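Local coordinates for protein octenoyl-CoA reductase/carboxylase (Streptomyces sp., PDB 4A0S) that probably reduces and carboxylates 2-octenoyl-CoA with NADPH, supplying an unusual polyketide extender unit for cinnabaramide biosynthesis, at residues A[323-334]-A[349-360]. Residues are numbered along the deposited sequence; the frame is centred on the assembly and turned at random.
Sequences VIVARRGGTVVT and YLWMKLKKIVGS. With CO8 (octanoyl-coenzyme A), chain L.
The ammonium group of Lys355 docks on the C-terminal end of helix 316-325, where NZ donates to Val323 O (2.5 Å) and Ala326 O (2.6 Å), both in their carbonyl planes. An almost fully extended chain beyond CG carries NZ there, its methylenes running past Ala326 CB, and the helix dipole would probably favour the positive charge. With a methionine in its place, these buried carbonyls would probably lose their cationic partner and the helix end its tie to the loop leading into strand 356-359. On the face of the sheet shared with Thr331, Lys356 folds back, bent at chi3 (-86°) and chi4, so that NZ donates a hydrogen bond to Thr331 OG1 (2.7 Å).

Backbone hydrogen bonds join strands 331-334 and 356-359 in parallel, from Lys356 N to Gly330 O through Ser360 N to Thr334 O. They are the last two strands of the six-stranded Rossmann sheet in this chain, and strand 356-359 pairs antiparallel with a strand of the second subunit, continuing the sheet across the interface. Before them, the Arg327-Gly330 type II turn meets the Schellman motif ending helix 347-352: Gly329 N donates to Lys353 O (2.7 Å).

Among apolar contacts, Thr331 CG2 presses tightly on Val358 CG2 (3.5 Å), whereas between the helix ends Ile324 CG1 lies over one face of the Tyr349 ring in a CH-pi contact, 4.1 Å from its centroid. The opposite face carries the CDP methyl of octanoyl-CoA, whose pyrophosphate oxygen O4A accepts from Tyr349 OH at 3.0 Å.

The Arg328 and Lys353 side chains cross at about a right angle, their CG atoms in contact. Arg328 NH1 donates to a water also within hydrogen-bonding distance of Met352 O, and NH2 hydrogen-bonds Met156 O of the second subunit.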
loop_
_atom_site.group_PDB
_atom_site.type_symbol
_atom_site.label_atom_id
_atom_site.label_comp_id
_atom_site.label_asym_id
_atom_site.label_seq_id
_atom_site.Cartn_x
_atom_site.Cartn_y
_atom_site.Cartn_z
ATOM N N VAL A 323 8.544 7.800 19.262
ATOM C CA VAL A 323 8.677 6.359 19.063
ATOM C C VAL A 323 7.968 5.569 20.162
ATOM O O VAL A 323 7.301 4.571 19.895
ATOM C CB VAL A 323 10.165 5.922 18.961
ATOM C CG1 VAL A 323 10.270 4.425 18.956
ATOM C CG2 VAL A 323 10.763 6.451 17.692
ATOM N N ILE A 324 8.089 6.029 21.394
ATOM C CA ILE A 324 7.502 5.290 22.509
ATOM C C ILE A 324 5.983 5.393 22.507
ATOM O O ILE A 324 5.277 4.394 22.689
ATOM C CB ILE A 324 8.077 5.766 23.856
ATOM C CG1 ILE A 324 9.553 5.356 23.942
ATOM C CG2 ILE A 324 7.271 5.159 25.026
ATOM C CD1 ILE A 324 10.329 6.103 24.979
ATOM N N VAL A 325 5.497 6.605 22.259
ATOM C CA VAL A 325 4.083 6.925 22.410
ATOM C C VAL A 325 3.184 6.323 21.329
ATOM O O VAL A 325 2.040 5.998 21.595
ATOM C CB VAL A 325 3.887 8.443 22.512
ATOM C CG1 VAL A 325 3.954 9.106 21.134
ATOM C CG2 VAL A 325 2.620 8.765 23.215
ATOM N N ALA A 326 3.708 6.161 20.122
ATOM C CA ALA A 326 2.901 5.636 19.037
ATOM C C ALA A 326 2.376 4.249 19.387
ATOM O O ALA A 326 3.088 3.453 19.972
ATOM C CB ALA A 326 3.695 5.620 17.752
ATOM N N ARG A 327 1.111 3.979 19.067
ATOM C CA ARG A 327 0.553 2.638 19.246
ATOM C C ARG A 327 1.407 1.579 18.568
ATOM O O ARG A 327 2.230 1.887 17.708
ATOM C CB ARG A 327 -0.858 2.556 18.670
ATOM C CG ARG A 327 -0.912 2.554 17.135
ATOM C CD ARG A 327 -2.234 1.974 16.710
ATOM N NE ARG A 327 -2.550 2.225 15.311
ATOM C CZ ARG A 327 -2.202 1.445 14.292
ATOM N NH1 ARG A 327 -1.465 0.351 14.467
ATOM N NH2 ARG A 327 -2.592 1.776 13.073
ATOM N N ARG A 328 1.202 0.324 18.975
ATOM C CA ARG A 328 1.699 -0.819 18.240
ATOM C C ARG A 328 1.272 -0.651 16.813
ATOM O O ARG A 328 0.088 -0.417 16.539
ATOM C CB ARG A 328 1.025 -2.090 18.725
ATOM C CG ARG A 328 1.766 -2.861 19.728
ATOM C CD ARG A 328 1.018 -4.160 20.020
ATOM N NE ARG A 328 1.418 -5.284 19.167
ATOM C CZ ARG A 328 2.521 -6.012 19.343
ATOM N NH1 ARG A 328 3.374 -5.706 20.322
ATOM N NH2 ARG A 328 2.777 -7.035 18.538
ATOM N N GLY A 329 2.225 -0.775 15.901
ATOM C CA GLY A 329 1.920 -0.644 14.491
ATOM C C GLY A 329 1.750 0.783 14.055
ATOM O O GLY A 329 1.406 1.025 12.916
ATOM N N GLY A 330 1.986 1.722 14.971
ATOM C CA GLY A 330 1.848 3.143 14.692
ATOM C C GLY A 330 2.969 3.688 13.827
ATOM O O GLY A 330 3.951 3.012 13.552
ATOM N N THR A 331 2.808 4.932 13.415
ATOM C CA THR A 331 3.752 5.583 12.528
ATOM C C THR A 331 4.164 6.912 13.122
ATOM O O THR A 331 3.325 7.721 13.486
ATOM C CB THR A 331 3.123 5.807 11.151
ATOM O OG1 THR A 331 2.781 4.536 10.582
ATOM C CG2 THR A 331 4.103 6.534 10.216
ATOM N N VAL A 332 5.466 7.085 13.281
ATOM C CA VAL A 332 6.023 8.380 13.536
ATOM C C VAL A 332 6.382 8.906 12.148
ATOM O O VAL A 332 7.184 8.304 11.446
ATOM C CB VAL A 332 7.286 8.295 14.400
ATOM C CG1 VAL A 332 7.873 9.688 14.585
ATOM C CG2 VAL A 332 6.980 7.644 15.731
ATOM N N VAL A 333 5.757 9.994 11.745
ATOM C CA VAL A 333 6.089 10.605 10.476
ATOM C C VAL A 333 6.821 11.890 10.794
ATOM O O VAL A 333 6.348 12.694 11.594
ATOM C CB VAL A 333 4.851 10.805 9.561
ATOM C CG1 VAL A 333 3.763 11.685 10.231
ATOM C CG2 VAL A 333 5.262 11.345 8.188
ATOM N N THR A 334 7.998 12.059 10.199
ATOM C CA THR A 334 8.847 13.190 10.540
ATOM C C THR A 334 9.321 13.924 9.303
ATOM O O THR A 334 9.691 13.292 8.304
ATOM C CB THR A 334 10.093 12.754 11.348
ATOM O OG1 THR A 334 10.920 13.898 11.591
ATOM C CG2 THR A 334 10.892 11.681 10.595
ATOM N N TYR A 349 11.023 -0.255 21.143
ATOM C CA TYR A 349 9.674 0.235 20.910
ATOM C C TYR A 349 9.338 0.217 19.433
ATOM O O TYR A 349 8.192 -0.010 19.056
ATOM C CB TYR A 349 9.477 1.606 21.556
ATOM C CG TYR A 349 9.558 1.481 23.052
ATOM C CD1 TYR A 349 8.446 1.117 23.797
ATOM C CD2 TYR A 349 10.776 1.656 23.720
ATOM C CE1 TYR A 349 8.525 0.964 25.180
ATOM C CE2 TYR A 349 10.870 1.505 25.090
ATOM C CZ TYR A 349 9.740 1.162 25.818
ATOM O OH TYR A 349 9.833 1.014 27.175
ATOM N N LEU A 350 10.344 0.391 18.590
ATOM C CA LEU A 350 10.083 0.393 17.170
ATOM C C LEU A 350 9.803 -1.008 16.628
ATOM O O LEU A 350 8.750 -1.245 16.035
ATOM C CB LEU A 350 11.232 1.025 16.405
ATOM C CG LEU A 350 10.788 1.376 14.990
ATOM C CD1 LEU A 350 9.931 2.640 15.047
ATOM C CD2 LEU A 350 12.001 1.616 14.168
ATOM N N TRP A 351 10.739 -1.934 16.812
ATOM C CA TRP A 351 10.576 -3.248 16.196
ATOM C C TRP A 351 9.618 -4.142 16.974
ATOM O O TRP A 351 8.793 -4.828 16.380
ATOM C CB TRP A 351 11.918 -3.943 15.967
ATOM C CG TRP A 351 12.275 -4.979 17.000
ATOM C CD1 TRP A 351 11.692 -6.214 17.175
ATOM C CD2 TRP A 351 13.297 -4.882 17.988
ATOM N NE1 TRP A 351 12.280 -6.873 18.222
ATOM C CE2 TRP A 351 13.275 -6.085 18.733
ATOM C CE3 TRP A 351 14.242 -3.900 18.314
ATOM C CZ2 TRP A 351 14.157 -6.325 19.785
ATOM C CZ3 TRP A 351 15.123 -4.149 19.354
ATOM C CH2 TRP A 351 15.069 -5.348 20.083
ATOM N N MET A 352 9.710 -4.126 18.301
ATOM C CA MET A 352 8.870 -5.020 19.099
ATOM C C MET A 352 7.396 -4.701 18.914
ATOM O O MET A 352 6.544 -5.578 18.962
ATOM C CB MET A 352 9.217 -4.920 20.578
ATOM C CG MET A 352 10.462 -5.657 20.969
ATOM S SD MET A 352 10.196 -7.448 20.952
ATOM C CE MET A 352 9.110 -7.716 22.362
ATOM N N LYS A 353 7.103 -3.435 18.708
ATOM C CA LYS A 353 5.725 -3.025 18.542
ATOM C C LYS A 353 5.415 -2.713 17.082
ATOM O O LYS A 353 4.354 -2.187 16.757
ATOM C CB LYS A 353 5.415 -1.898 19.522
ATOM C CG LYS A 353 5.193 -2.496 20.918
ATOM C CD LYS A 353 5.611 -1.584 22.044
ATOM C CE LYS A 353 5.482 -2.306 23.374
ATOM N NZ LYS A 353 6.355 -1.679 24.401
ATOM N N LEU A 354 6.351 -3.096 16.214
ATOM C CA LEU A 354 6.193 -3.013 14.758
ATOM C C LEU A 354 5.733 -1.632 14.328
ATOM O O LEU A 354 4.824 -1.490 13.505
ATOM C CB LEU A 354 5.221 -4.082 14.244
ATOM C CG LEU A 354 5.600 -5.515 14.592
ATOM C CD1 LEU A 354 4.879 -5.971 15.866
ATOM C CD2 LEU A 354 5.285 -6.441 13.431
ATOM N N LYS A 355 6.355 -0.621 14.909
ATOM C CA LYS A 355 6.085 0.763 14.544
ATOM C C LYS A 355 6.914 1.160 13.321
ATOM O O LYS A 355 7.900 0.507 12.988
ATOM C CB LYS A 355 6.408 1.687 15.712
ATOM C CG LYS A 355 5.763 1.236 17.016
ATOM C CD LYS A 355 5.892 2.298 18.082
ATOM C CE LYS A 355 5.456 1.761 19.445
ATOM N NZ LYS A 355 5.560 2.843 20.471
ATOM N N LYS A 356 6.511 2.244 12.676
ATOM C CA LYS A 356 7.225 2.752 11.526
ATOM C C LYS A 356 7.603 4.192 11.776
ATOM O O LYS A 356 6.864 4.942 12.410
ATOM C CB LYS A 356 6.342 2.722 10.283
ATOM C CG LYS A 356 5.838 1.371 9.878
ATOM C CD LYS A 356 5.225 1.446 8.466
ATOM C CE LYS A 356 3.740 1.862 8.469
ATOM N NZ LYS A 356 3.534 3.344 8.259
ATOM N N ILE A 357 8.748 4.572 11.238
ATOM C CA ILE A 357 9.124 5.957 11.163
ATOM C C ILE A 357 9.184 6.297 9.696
ATOM O O ILE A 357 9.967 5.715 8.946
ATOM C CB ILE A 357 10.496 6.244 11.773
ATOM C CG1 ILE A 357 10.570 5.786 13.223
ATOM C CG2 ILE A 357 10.794 7.745 11.677
ATOM C CD1 ILE A 357 11.994 5.478 13.679
ATOM N N VAL A 358 8.349 7.239 9.295
ATOM C CA VAL A 358 8.293 7.650 7.917
ATOM C C VAL A 358 8.910 9.032 7.799
ATOM O O VAL A 358 8.416 9.989 8.377
ATOM C CB VAL A 358 6.857 7.622 7.374
ATOM C CG1 VAL A 358 6.835 8.083 5.907
ATOM C CG2 VAL A 358 6.278 6.205 7.525
ATOM N N GLY A 359 10.024 9.094 7.083
ATOM C CA GLY A 359 10.686 10.354 6.803
ATOM C C GLY A 359 9.882 10.964 5.684
ATOM O O GLY A 359 9.547 10.285 4.719
ATOM N N SER A 360 9.504 12.221 5.841
ATOM C CA SER A 360 8.737 12.893 4.823
ATOM C C SER A 360 9.298 14.277 4.548
ATOM O O SER A 360 9.868 14.901 5.424
ATOM C CB SER A 360 7.282 12.996 5.237
ATOM O OG SER A 360 6.506 13.396 4.129
HETATM N N1A CO8 L . 14.122 -8.286 37.354
HETATM C C2A CO8 L . 12.798 -8.290 37.480
HETATM N N3A CO8 L . 12.029 -7.457 36.783
HETATM C C4A CO8 L . 12.580 -6.576 35.924
HETATM C C5A CO8 L . 13.962 -6.545 35.769
HETATM C C6A CO8 L . 14.738 -7.431 36.514
HETATM N N6A CO8 L . 16.065 -7.443 36.398
HETATM N N7A CO8 L . 14.245 -5.600 34.875
HETATM C C8A CO8 L . 13.093 -5.057 34.481
HETATM N N9A CO8 L . 12.071 -5.641 35.123
HETATM C C1B CO8 L . 10.607 -5.323 34.942
HETATM C C2B CO8 L . 10.128 -3.973 35.499
HETATM O O2B CO8 L . 8.838 -4.141 36.108
HETATM C C3B CO8 L . 10.026 -3.090 34.253
HETATM O O3B CO8 L . 8.959 -2.145 34.380
HETATM P P3B CO8 L . 9.260 -0.555 34.370
HETATM O O7A CO8 L . 10.347 -0.332 35.554
HETATM O O8A CO8 L . 10.025 -0.250 32.976
HETATM O O9A CO8 L . 8.014 0.231 34.537
HETATM C C4B CO8 L . 9.635 -4.084 33.175
HETATM O O4B CO8 L . 10.391 -5.280 33.490
HETATM C C5B CO8 L . 9.972 -3.505 31.779
HETATM O O5B CO8 L . 9.402 -4.300 30.709
HETATM P P1A CO8 L . 7.828 -4.170 30.257
HETATM O O1A CO8 L . 7.685 -5.078 28.910
HETATM O O2A CO8 L . 6.883 -4.582 31.330
HETATM O O3A CO8 L . 7.549 -2.609 29.828
HETATM P P2A CO8 L . 7.368 -2.083 28.288
HETATM O O4A CO8 L . 7.553 -0.487 28.405
HETATM O O5A CO8 L . 6.092 -2.461 27.598
HETATM O O6A CO8 L . 8.671 -2.582 27.473
HETATM C CBP CO8 L . 9.918 -3.646 25.674
HETATM C CCP CO8 L . 8.573 -3.075 26.129
HETATM C CDP CO8 L . 10.936 -2.495 25.682
HETATM C CEP CO8 L . 9.736 -4.189 24.248
HETATM C CAP CO8 L . 10.333 -4.763 26.676
HETATM O OAP CO8 L . 9.251 -5.699 26.855
HETATM C C9P CO8 L . 11.553 -5.553 26.193
HETATM O O9P CO8 L . 12.689 -5.061 26.196
HETATM N N8P CO8 L . 11.238 -6.779 25.774
HETATM C C7P CO8 L . 12.208 -7.714 25.214
HETATM C C6P CO8 L . 12.594 -7.212 23.819
HETATM C C5P CO8 L . 14.015 -7.676 23.511
HETATM O O5P CO8 L . 14.993 -7.021 23.877
HETATM N N4P CO8 L . 14.101 -8.841 22.871
HETATM C C3P CO8 L . 12.922 -9.615 22.452
HETATM C C2P CO8 L . 13.389 -10.690 21.488
HETATM S S1P CO8 L . 13.629 -10.062 19.775
HETATM C "C1'" CO8 L . 13.670 -11.624 19.054
HETATM O "O1'" CO8 L . 14.721 -12.272 19.088
HETATM C "C2'" CO8 L . 12.484 -12.117 18.515
HETATM C "C3'" CO8 L . 12.415 -13.369 17.912
HETATM C "C4'" CO8 L . 11.249 -13.862 17.311
HETATM C "C5'" CO8 L . 9.983 -13.017 17.490
HETATM C "C6'" CO8 L . 8.742 -13.812 17.043
HETATM C "C7'" CO8 L . 7.518 -13.064 17.544
HETATM C "C8'" CO8 L . 6.258 -13.747 17.041
HETATM O O HOH W 1 5.716 -7.051 21.105
#